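Local coordinates for putative sugar ABC transporter, substrate-binding protein (Clostridium phytofermentans, PDB 4WZZ) that binds L-rhamnose between its two lobes and probably serves as the sugar-recognition component of an ABC transporter, at residues A[98-103]-A[115-120]; A[102-107]-A[126-131]; A[244-247]-A[251-254]; A[257-262]-A[266-271]. All blocks are in the same frame, centred on the assembly; numbering follows the deposited sequence.

All four contacts join a helix to the strand or helix beside it, interactions 1 and 2 in one lobe, 3 and 4 in the other; the centres of 2 and 4 lie about 40 Å apart. Interactions 1 and 2 both use helix 97-110 and meet where Ile117 CD1 touches Ile104 CD1 at 3.8 Å. Interactions 3 and 4 share helix 249-261, one packing it on strand 243-246 and the other on the neighbouring strand 269-272. Interaction 1 is the polar one: a buried amide bonds to backbone near the sugar. Interactions 3 and 4 are buried and apolar, 3 nearer the rhamnose than 4, whereas interaction 2 is partly buried and reaches the surface at Asn105.

Interaction 1: residues A[98-103]-A[115-120]; sequences EDQITC and IAIAAN
Two hydrogen bonds tie the side-chain amide of Gln100, on helix 97-110, to the backbone just beyond strand 114-117. Gln100 NE2 donates to Ala118 O over 2.6 Å with an N-H...O angle of 161°; the acceptor lies almost in the plane of the Gln100 amide, while the donor stands above the plane of the Ala118 carbonyl. In return, Gln100 OE1 accepts from Asn120 N at 2.9 Å, a somewhat bent bond. Because both ends of one flat group are engaged, the rotation of the amide is fixed, and NE2 has a second acceptor in Val61 O.

Stacking adds to this grip. The amide planes of Gln100 and Asn120 are only 12° apart, and Asn120 ND2 lies 3.3 Å from Gln100 CD. The Asn120 amide is itself oriented by bonds from ND2 to Lys62 O and Thr96 O.

The apolar part is smaller: Ile117 CD1 packs against Gln100 CD at 3.9 Å. The isoleucine reaches it through CG1, which stands anti to its backbone N (chi1 -175°).

All the touching residues are buried, and the side chain of Ala118 is about 6 Å from the bound rhamnose. Here a helix packed on the parallel part of the sheet secures the loop at the C-terminal end of a strand, the edge at which periplasmic binding proteins of this fold build their sugar site.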
loop_
_atom_site.group_PDB
_atom_site.type_symbol
_atom_site.label_atom_id
_atom_site.label_comp_id
_atom_site.label_asym_id
_atom_site.label_seq_id
_atom_site.Cartn_x
_atom_site.Cartn_y
_atom_site.Cartn_z
ATOM N N GLU A 98 13.103 -8.438 9.760
ATOM C CA GLU A 98 14.313 -9.247 9.654
ATOM C C GLU A 98 14.715 -9.516 8.202
ATOM O O GLU A 98 15.873 -9.335 7.838
ATOM C CB GLU A 98 14.129 -10.572 10.394
ATOM C CG GLU A 98 15.328 -11.500 10.294
ATOM C CD GLU A 98 15.167 -12.781 11.107
ATOM O OE1 GLU A 98 14.078 -12.998 11.689
ATOM O OE2 GLU A 98 16.139 -13.572 11.159
ATOM N N ASP A 99 13.770 -9.948 7.370
ATOM C CA ASP A 99 14.118 -10.280 5.996
ATOM C C ASP A 99 14.452 -9.036 5.191
ATOM O O ASP A 99 15.256 -9.085 4.266
ATOM C CB ASP A 99 13.011 -11.102 5.326
ATOM C CG ASP A 99 12.984 -12.538 5.809
ATOM O OD1 ASP A 99 13.951 -12.952 6.492
ATOM O OD2 ASP A 99 12.021 -13.265 5.491
ATOM N N GLN A 100 13.864 -7.909 5.562
ATOM C CA GLN A 100 14.174 -6.644 4.912
ATOM C C GLN A 100 15.547 -6.092 5.227
ATOM O O GLN A 100 16.205 -5.502 4.373
ATOM C CB GLN A 100 13.122 -5.587 5.254
ATOM C CG GLN A 100 12.370 -5.237 4.054
ATOM C CD GLN A 100 11.260 -4.254 4.259
ATOM O OE1 GLN A 100 11.011 -3.756 5.368
ATOM N NE2 GLN A 100 10.567 -3.958 3.161
ATOM N N ILE A 101 15.971 -6.255 6.470
ATOM C CA ILE A 101 17.265 -5.795 6.886
ATOM C C ILE A 101 18.340 -6.515 6.080
ATOM O O ILE A 101 19.325 -5.916 5.665
ATOM C CB ILE A 101 17.450 -6.027 8.391
ATOM C CG1 ILE A 101 16.545 -5.055 9.159
ATOM C CG2 ILE A 101 18.894 -5.825 8.760
ATOM C CD1 ILE A 101 16.271 -5.444 10.615
ATOM N N THR A 102 18.135 -7.803 5.831
ATOM C CA THR A 102 19.061 -8.547 5.003
ATOM C C THR A 102 19.177 -7.875 3.629
ATOM O O THR A 102 20.273 -7.727 3.098
ATOM C CB THR A 102 18.602 -10.003 4.856
ATOM O OG1 THR A 102 18.601 -10.610 6.148
ATOM C CG2 THR A 102 19.521 -10.778 3.930
ATOM N N CYS A 103 18.048 -7.456 3.068
ATOM C CA CYS A 103 18.066 -6.792 1.760
ATOM C C CYS A 103 18.730 -5.420 1.833
ATOM O O CYS A 103 19.442 -5.021 0.920
ATOM C CB CYS A 103 16.653 -6.655 1.175
ATOM S SG CYS A 103 15.833 -8.226 0.847
ATOM N N ILE A 115 18.304 4.024 -2.008
ATOM C CA ILE A 115 17.417 2.937 -1.595
ATOM C C ILE A 115 16.003 3.488 -1.459
ATOM O O ILE A 115 15.786 4.508 -0.806
ATOM C CB ILE A 115 17.879 2.326 -0.248
ATOM C CG1 ILE A 115 19.191 1.574 -0.446
ATOM C CG2 ILE A 115 16.809 1.384 0.349
ATOM C CD1 ILE A 115 19.780 1.062 0.833
ATOM N N ALA A 116 15.050 2.818 -2.103
ATOM C CA ALA A 116 13.639 3.135 -1.952
ATOM C C ALA A 116 13.022 1.933 -1.271
ATOM O O ALA A 116 13.127 0.829 -1.782
ATOM C CB ALA A 116 12.987 3.365 -3.319
ATOM N N ILE A 117 12.391 2.140 -0.121
ATOM C CA ILE A 117 11.917 1.012 0.659
ATOM C C ILE A 117 10.461 1.129 1.123
ATOM O O ILE A 117 10.011 2.185 1.552
ATOM C CB ILE A 117 12.851 0.752 1.833
ATOM C CG1 ILE A 117 12.415 -0.503 2.592
ATOM C CG2 ILE A 117 12.962 1.984 2.740
ATOM C CD1 ILE A 117 13.551 -1.175 3.350
ATOM N N ALA A 118 9.747 0.010 1.001
ATOM C CA ALA A 118 8.386 -0.142 1.503
ATOM C C ALA A 118 8.482 -0.933 2.794
ATOM O O ALA A 118 8.709 -2.150 2.780
ATOM C CB ALA A 118 7.525 -0.875 0.499
ATOM N N ALA A 119 8.350 -0.225 3.915
ATOM C CA ALA A 119 8.737 -0.758 5.212
ATOM C C ALA A 119 7.819 -1.813 5.770
ATOM O O ALA A 119 6.597 -1.651 5.774
ATOM C CB ALA A 119 8.851 0.394 6.238
ATOM N N ASN A 120 8.418 -2.883 6.279
ATOM C CA ASN A 120 7.668 -3.926 6.986
ATOM C C ASN A 120 7.527 -3.630 8.469
ATOM O O ASN A 120 6.795 -4.317 9.189
ATOM C CB ASN A 120 8.332 -5.280 6.798
ATOM C CG ASN A 120 8.161 -5.815 5.392
ATOM O OD1 ASN A 120 7.180 -5.507 4.719
ATOM N ND2 ASN A 120 9.109 -6.616 4.942
#

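Interaction 2: residues A[102-107]-A[126-131]; sequences TCINNA and EPALTE
Ile104 meets Ala128 and Leu129 where helices 97-110 and 126-134 lie side by side, neighbouring helices of an alpha/beta lobe of the periplasmic binding protein fold. Their short axes are 8° from parallel and approach to 9.6 Å, a spacing compatible with the small alanine side chain at the interface.

The first shell is apolar. Ile104 CG2 touches Ala128 CB at 3.7 Å and also reaches Leu129 CD2 at 4.0 Å, while the other branch carries Ile104 CD1 to 3.9 Å from Leu129 CD2. The two longer side chains cross at about a right angle. The isoleucine's chi1 of -65° explains this placement: CG2 stands anti to the backbone N, while CG1 lies beside that nitrogen and leads CD1 to the leucine. At the solvent-exposed margin, Asn105 OD1 comes within 4.1 Å of Ala128 CB, a van der Waals contact with no hydrogen bond across the pair.

Farther out, the sheet backs both helices. Ile104 also packs on Ile60 of strand 56-60 and on Ile117 of strand 114-117, so its side chain fills a junction between helix and sheet as well as between helices. Leu129 touches Thr146 in a loop, and Glu126 OE1 is bonded to Asn147 ND2.

Within the second helix, Glu126 O accepts two bonds from a single residue four positions on: Thr130 N at 2.8 Å and Thr130 OG1 at 2.7 Å, which approach from opposite faces of the carbonyl plane.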
loop_
_atom_site.group_PDB
_atom_site.type_symbol
_atom_site.label_atom_id
_atom_site.label_comp_id
_atom_site.label_asym_id
_atom_site.label_seq_id
_atom_site.Cartn_x
_atom_site.Cartn_y
_atom_site.Cartn_z
ATOM N N THR A 102 18.135 -7.803 5.831
ATOM C CA THR A 102 19.061 -8.547 5.003
ATOM C C THR A 102 19.177 -7.875 3.629
ATOM O O THR A 102 20.273 -7.727 3.098
ATOM C CB THR A 102 18.602 -10.003 4.856
ATOM O OG1 THR A 102 18.601 -10.610 6.148
ATOM C CG2 THR A 102 19.521 -10.778 3.930
ATOM N N CYS A 103 18.048 -7.456 3.068
ATOM C CA CYS A 103 18.066 -6.792 1.760
ATOM C C CYS A 103 18.730 -5.420 1.833
ATOM O O CYS A 103 19.442 -5.021 0.920
ATOM C CB CYS A 103 16.653 -6.655 1.175
ATOM S SG CYS A 103 15.833 -8.226 0.847
ATOM N N ILE A 104 18.482 -4.673 2.898
ATOM C CA ILE A 104 19.122 -3.364 3.025
ATOM C C ILE A 104 20.611 -3.558 3.049
ATOM O O ILE A 104 21.370 -2.836 2.393
ATOM C CB ILE A 104 18.688 -2.649 4.296
ATOM C CG1 ILE A 104 17.190 -2.345 4.209
ATOM C CG2 ILE A 104 19.521 -1.378 4.486
ATOM C CD1 ILE A 104 16.532 -2.117 5.537
ATOM N N ASN A 105 21.044 -4.536 3.829
ATOM C CA ASN A 105 22.467 -4.796 3.942
ATOM C C ASN A 105 23.092 -5.214 2.611
ATOM O O ASN A 105 24.228 -4.841 2.325
ATOM C CB ASN A 105 22.755 -5.818 5.047
ATOM C CG ASN A 105 22.498 -5.252 6.444
ATOM O OD1 ASN A 105 22.594 -4.042 6.660
ATOM N ND2 ASN A 105 22.170 -6.129 7.397
ATOM N N ASN A 106 22.347 -5.968 1.803
ATOM C CA ASN A 106 22.818 -6.349 0.476
ATOM C C ASN A 106 22.966 -5.109 -0.405
ATOM O O ASN A 106 23.944 -4.973 -1.136
ATOM C CB ASN A 106 21.858 -7.333 -0.198
ATOM C CG ASN A 106 22.031 -8.767 0.290
ATOM O OD1 ASN A 106 22.936 -9.078 1.070
ATOM N ND2 ASN A 106 21.166 -9.653 -0.191
ATOM N N ALA A 107 21.991 -4.205 -0.332
ATOM C CA ALA A 107 22.047 -2.991 -1.134
ATOM C C ALA A 107 23.263 -2.153 -0.762
ATOM O O ALA A 107 23.984 -1.668 -1.640
ATOM C CB ALA A 107 20.772 -2.181 -0.978
ATOM N N GLU A 126 15.604 1.185 11.212
ATOM C CA GLU A 126 16.284 2.459 11.369
ATOM C C GLU A 126 17.808 2.284 11.442
ATOM O O GLU A 126 18.543 3.056 10.830
ATOM C CB GLU A 126 15.760 3.249 12.578
ATOM C CG GLU A 126 16.549 4.550 12.811
ATOM C CD GLU A 126 15.892 5.527 13.776
ATOM O OE1 GLU A 126 14.751 5.292 14.239
ATOM O OE2 GLU A 126 16.541 6.552 14.062
ATOM N N PRO A 127 18.290 1.288 12.194
ATOM C CA PRO A 127 19.757 1.165 12.216
ATOM C C PRO A 127 20.372 0.878 10.841
ATOM O O PRO A 127 21.372 1.506 10.485
ATOM C CB PRO A 127 19.993 -0.010 13.165
ATOM C CG PRO A 127 18.814 -0.001 14.067
ATOM C CD PRO A 127 17.654 0.451 13.225
ATOM N N ALA A 128 19.791 -0.044 10.080
ATOM C CA ALA A 128 20.366 -0.387 8.786
ATOM C C ALA A 128 20.270 0.788 7.815
ATOM O O ALA A 128 21.209 1.055 7.050
ATOM C CB ALA A 128 19.697 -1.613 8.216
ATOM N N LEU A 129 19.140 1.499 7.854
ATOM C CA LEU A 129 18.929 2.620 6.952
ATOM C C LEU A 129 19.792 3.808 7.341
ATOM O O LEU A 129 20.230 4.583 6.483
ATOM C CB LEU A 129 17.454 3.015 6.910
ATOM C CG LEU A 129 16.554 1.952 6.274
ATOM C CD1 LEU A 129 15.089 2.397 6.343
ATOM C CD2 LEU A 129 16.992 1.659 4.825
ATOM N N THR A 130 20.034 3.958 8.635
ATOM C CA THR A 130 20.953 4.996 9.090
ATOM C C THR A 130 22.368 4.673 8.605
ATOM O O THR A 130 23.091 5.564 8.162
ATOM C CB THR A 130 20.922 5.133 10.614
ATOM O OG1 THR A 130 19.618 5.558 11.019
ATOM C CG2 THR A 130 21.941 6.165 11.092
ATOM N N GLU A 131 22.755 3.403 8.683
ATOM C CA GLU A 131 24.058 2.971 8.172
ATOM C C GLU A 131 24.158 3.282 6.682
ATOM O O GLU A 131 25.204 3.701 6.198
ATOM C CB GLU A 131 24.284 1.473 8.425
ATOM C CG GLU A 131 25.577 0.913 7.820
ATOM C CD GLU A 131 26.851 1.578 8.371
ATOM O OE1 GLU A 131 26.771 2.333 9.369
ATOM O OE2 GLU A 131 27.938 1.348 7.794
#

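Interaction 3: residues A[244-247]-A[251-254]; sequences ICAP and GIMA
Ala246 CB presses against the backbone of Ile252 as well as its side chain, lying 3.5 Å from Ile252 CA. The alpha carbons of Ala246 and Ile252 are just 4.9 Å apart, direct evidence that strand and helix run close here. Gly251 extends this backbone contact: its C atom is 3.9 Å from Ala246 CB, with no glycine side chain intervening.

Apolar side-chain packing centres on the same methyl. Ala246 CB meets Ile252 CB at 3.7 Å, and Ile252 CG1 lies slightly farther off, 4.1 Å from that same Ala246 CB. With CG1 anti to the backbone N (chi1 -164°) and the chain extended beyond it, the isoleucine also packs on Leu270 of strand 269-272 and Met279 of helix 276-279. The alanine methyl and these side chains therefore contact the same isoleucine.

No hydrogen bond joins the two segments; polar links lie around them. Ala246 is held in the sheet by backbone bonding to Thr271, Gly251 N bonds to Thr248 OG1, and Pro247 O accepts from Gln193 NE2. Thr248, Thr249 and Gln193 all line the rhamnose pocket.

The side chain of Ile252 is about 8 Å from the sugar. A strand passing through a tight turn into the helix packed over it forms the first half of the beta-alpha-beta unit 243-246, 249-261 and 269-272, with ligand-binding residues at the turn.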
loop_
_atom_site.group_PDB
_atom_site.type_symbol
_atom_site.label_atom_id
_atom_site.label_comp_id
_atom_site.label_asym_id
_atom_site.label_seq_id
_atom_site.Cartn_x
_atom_site.Cartn_y
_atom_site.Cartn_z
ATOM N N ILE A 244 -16.280 -7.829 5.884
ATOM C CA ILE A 244 -14.842 -7.934 6.108
ATOM C C ILE A 244 -14.174 -6.825 5.295
ATOM O O ILE A 244 -14.436 -6.667 4.112
ATOM C CB ILE A 244 -14.287 -9.311 5.713
ATOM C CG1 ILE A 244 -14.873 -10.406 6.626
ATOM C CG2 ILE A 244 -12.768 -9.338 5.814
ATOM C CD1 ILE A 244 -14.576 -11.831 6.131
ATOM N N CYS A 245 -13.351 -6.034 5.967
ATOM C CA CYS A 245 -12.573 -4.993 5.325
ATOM C C CYS A 245 -11.136 -5.462 5.320
ATOM O O CYS A 245 -10.535 -5.668 6.372
ATOM C CB CYS A 245 -12.713 -3.669 6.074
ATOM S SG CYS A 245 -11.675 -2.404 5.295
ATOM N N ALA A 246 -10.589 -5.672 4.122
ATOM C CA ALA A 246 -9.239 -6.208 3.948
ATOM C C ALA A 246 -8.340 -5.180 3.223
ATOM O O ALA A 246 -8.263 -5.150 1.970
ATOM C CB ALA A 246 -9.302 -7.532 3.137
ATOM N N PRO A 247 -7.652 -4.311 3.991
ATOM C CA PRO A 247 -6.830 -3.265 3.346
ATOM C C PRO A 247 -5.448 -3.788 2.950
ATOM O O PRO A 247 -4.401 -3.260 3.354
ATOM C CB PRO A 247 -6.722 -2.200 4.435
ATOM C CG PRO A 247 -6.714 -3.031 5.703
ATOM C CD PRO A 247 -7.768 -4.081 5.438
ATOM N N GLY A 251 -4.716 -10.013 1.174
ATOM C CA GLY A 251 -5.788 -10.385 2.070
ATOM C C GLY A 251 -7.158 -10.352 1.426
ATOM O O GLY A 251 -7.981 -11.258 1.639
ATOM N N ILE A 252 -7.425 -9.310 0.642
ATOM C CA ILE A 252 -8.756 -9.195 0.060
ATOM C C ILE A 252 -9.011 -10.316 -0.946
ATOM O O ILE A 252 -10.102 -10.881 -0.989
ATOM C CB ILE A 252 -9.036 -7.799 -0.525
ATOM C CG1 ILE A 252 -10.546 -7.609 -0.748
ATOM C CG2 ILE A 252 -8.210 -7.546 -1.791
ATOM C CD1 ILE A 252 -10.896 -6.254 -1.331
HETATM N N MSE A 253 -8.026 -10.675 -1.747
HETATM C CA MSE A 253 -8.296 -11.737 -2.707
HETATM C C MSE A 253 -8.376 -13.108 -2.024
HETATM O O MSE A 253 -9.128 -13.983 -2.465
HETATM C CB MSE A 253 -7.362 -11.692 -3.918
HETATM C CG MSE A 253 -5.876 -11.820 -3.663
HETATM SE SE MSE A 253 -5.261 -13.641 -3.456
HETATM C CE MSE A 253 -6.756 -14.640 -4.191
ATOM N N ALA A 254 -7.654 -13.286 -0.922
ATOM C CA ALA A 254 -7.754 -14.516 -0.160
ATOM C C ALA A 254 -9.126 -14.618 0.491
ATOM O O ALA A 254 -9.748 -15.672 0.432
ATOM C CB ALA A 254 -6.642 -14.594 0.896
#

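Interaction 4: residues A[257-262]-A[266-271]; sequences KVLQDK and GKVKLT
Leu259 spreads its two terminal methyls over Val268 and Leu270, whereas the residues before and after it on the helix turn to other partners. At the start of the segment, Lys257 looks away from the strand and pairs along its own helix: Lys257 NZ forms a salt bridge of 2.7 Å to Asp261 OD2, using the syn lone pair of that carboxylate oxygen. Val258, buried one position on, packs on Cys228 and Thr231 of helix 224-237.

Leu259 then carries the contact. Its CG sits anti to the carbonyl carbon (chi1 -65°), which sends the fork toward the strand. Leu259 CD1 approaches the backbone, 3.7 Å from Val268 O, and also rests 4.1 Å from Leu270 CB. The other methyl, Leu259 CD2, faces the valine side chain at 4.1 Å from Val268 CG1, the two side chains crossing at about a right angle. This is the helix-to-strand return of a right-handed beta-alpha-beta crossover: helix 249-261 comes down over the parallel sheet, and the chain turns back into its edge strand, 269-272. The sheet partner of that strand is 243-246, to which Lys269 and Thr271 are joined by backbone hydrogen bonds.

Leu270 packs further along the same helix, on Ala255 and Ala256, while Ser290 touches both leucines from a neighbouring loop. Beyond Leu259 the helix surface becomes exposed. Gln260 leans on Tyr282, and at the end of the segment Lys262 NZ forms a salt bridge with Glu232 OE2 of helix 224-237.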
loop_
_atom_site.group_PDB
_atom_site.type_symbol
_atom_site.label_atom_id
_atom_site.label_comp_id
_atom_site.label_asym_id
_atom_site.label_seq_id
_atom_site.Cartn_x
_atom_site.Cartn_y
_atom_site.Cartn_z
ATOM N N LYS A 257 -11.781 -15.530 -2.023
ATOM C CA LYS A 257 -11.720 -16.943 -2.364
ATOM C C LYS A 257 -12.434 -17.786 -1.316
ATOM O O LYS A 257 -13.234 -18.653 -1.646
ATOM C CB LYS A 257 -10.261 -17.397 -2.513
ATOM C CG LYS A 257 -10.088 -18.881 -2.818
ATOM C CD LYS A 257 -10.793 -19.305 -4.106
ATOM C CE LYS A 257 -10.203 -20.594 -4.713
ATOM N NZ LYS A 257 -10.306 -21.779 -3.809
ATOM N N VAL A 258 -12.169 -17.498 -0.049
ATOM C CA VAL A 258 -12.814 -18.196 1.056
ATOM C C VAL A 258 -14.326 -17.968 1.050
ATOM O O VAL A 258 -15.099 -18.914 1.174
ATOM C CB VAL A 258 -12.190 -17.770 2.422
ATOM C CG1 VAL A 258 -12.988 -18.330 3.595
ATOM C CG2 VAL A 258 -10.733 -18.211 2.516
ATOM N N LEU A 259 -14.767 -16.722 0.898
ATOM C CA LEU A 259 -16.212 -16.451 0.927
ATOM C C LEU A 259 -16.901 -17.139 -0.244
ATOM O O LEU A 259 -18.019 -17.645 -0.106
ATOM C CB LEU A 259 -16.490 -14.953 0.886
ATOM C CG LEU A 259 -16.003 -14.155 2.097
ATOM C CD1 LEU A 259 -16.334 -12.690 1.863
ATOM C CD2 LEU A 259 -16.611 -14.676 3.406
ATOM N N GLN A 260 -16.244 -17.176 -1.396
ATOM C CA GLN A 260 -16.819 -17.877 -2.545
ATOM C C GLN A 260 -16.895 -19.372 -2.278
ATOM O O GLN A 260 -17.935 -20.015 -2.515
ATOM C CB GLN A 260 -16.006 -17.609 -3.812
ATOM C CG GLN A 260 -16.607 -18.194 -5.070
ATOM C CD GLN A 260 -15.736 -17.916 -6.283
ATOM O OE1 GLN A 260 -16.022 -17.024 -7.080
ATOM N NE2 GLN A 260 -14.657 -18.669 -6.416
ATOM N N ASP A 261 -15.807 -19.950 -1.782
ATOM C CA ASP A 261 -15.787 -21.395 -1.540
ATOM C C ASP A 261 -16.842 -21.813 -0.520
ATOM O O ASP A 261 -17.427 -22.890 -0.635
ATOM C CB ASP A 261 -14.413 -21.858 -1.055
ATOM C CG ASP A 261 -13.373 -21.897 -2.169
ATOM O OD1 ASP A 261 -13.733 -21.798 -3.369
ATOM O OD2 ASP A 261 -12.179 -22.027 -1.827
ATOM N N LYS A 262 -17.089 -20.972 0.476
ATOM C CA LYS A 262 -18.057 -21.290 1.522
ATOM C C LYS A 262 -19.489 -20.922 1.158
ATOM O O LYS A 262 -20.411 -21.175 1.932
ATOM C CB LYS A 262 -17.691 -20.590 2.812
ATOM C CG LYS A 262 -16.395 -21.095 3.419
ATOM C CD LYS A 262 -16.033 -20.307 4.647
ATOM C CE LYS A 262 -14.867 -20.938 5.398
ATOM N NZ LYS A 262 -15.241 -22.235 6.040
ATOM N N GLY A 266 -23.473 -13.916 -0.634
ATOM C CA GLY A 266 -24.733 -13.227 -0.453
ATOM C C GLY A 266 -24.974 -12.736 0.963
ATOM O O GLY A 266 -25.871 -11.935 1.180
ATOM N N LYS A 267 -24.190 -13.232 1.925
ATOM C CA LYS A 267 -24.394 -12.934 3.349
ATOM C C LYS A 267 -23.288 -12.103 3.991
ATOM O O LYS A 267 -23.555 -11.237 4.838
ATOM C CB LYS A 267 -24.505 -14.241 4.157
ATOM C CG LYS A 267 -25.599 -15.157 3.725
ATOM C CD LYS A 267 -26.948 -14.478 3.731
ATOM C CE LYS A 267 -27.432 -14.179 5.134
ATOM N NZ LYS A 267 -28.927 -14.139 5.167
ATOM N N VAL A 268 -22.037 -12.378 3.634
ATOM C CA VAL A 268 -20.918 -11.628 4.162
ATOM C C VAL A 268 -20.288 -10.917 2.994
ATOM O O VAL A 268 -19.883 -11.556 2.008
ATOM C CB VAL A 268 -19.849 -12.545 4.809
ATOM C CG1 VAL A 268 -18.672 -11.723 5.328
ATOM C CG2 VAL A 268 -20.473 -13.384 5.924
ATOM N N LYS A 269 -20.227 -9.598 3.087
ATOM C CA LYS A 269 -19.679 -8.802 2.032
ATOM C C LYS A 269 -18.243 -8.409 2.365
ATOM O O LYS A 269 -17.767 -8.517 3.513
ATOM C CB LYS A 269 -20.540 -7.575 1.777
ATOM C CG LYS A 269 -21.969 -7.879 1.290
ATOM C CD LYS A 269 -21.940 -8.691 -0.008
ATOM C CE LYS A 269 -23.278 -8.818 -0.644
ATOM N NZ LYS A 269 -23.160 -9.560 -1.923
ATOM N N LEU A 270 -17.547 -7.990 1.324
ATOM C CA LEU A 270 -16.112 -7.786 1.378
ATOM C C LEU A 270 -15.771 -6.456 0.713
ATOM O O LEU A 270 -16.278 -6.155 -0.352
ATOM C CB LEU A 270 -15.418 -8.911 0.622
ATOM C CG LEU A 270 -13.890 -8.892 0.535
ATOM C CD1 LEU A 270 -13.269 -8.979 1.917
ATOM C CD2 LEU A 270 -13.421 -10.033 -0.351
ATOM N N THR A 271 -14.918 -5.674 1.356
ATOM C CA THR A 271 -14.306 -4.527 0.706
ATOM C C THR A 271 -12.866 -4.400 1.209
ATOM O O THR A 271 -12.374 -5.241 1.969
ATOM C CB THR A 271 -15.121 -3.233 0.882
ATOM O OG1 THR A 271 -14.634 -2.219 -0.005
ATOM C CG2 THR A 271 -15.068 -2.728 2.309
#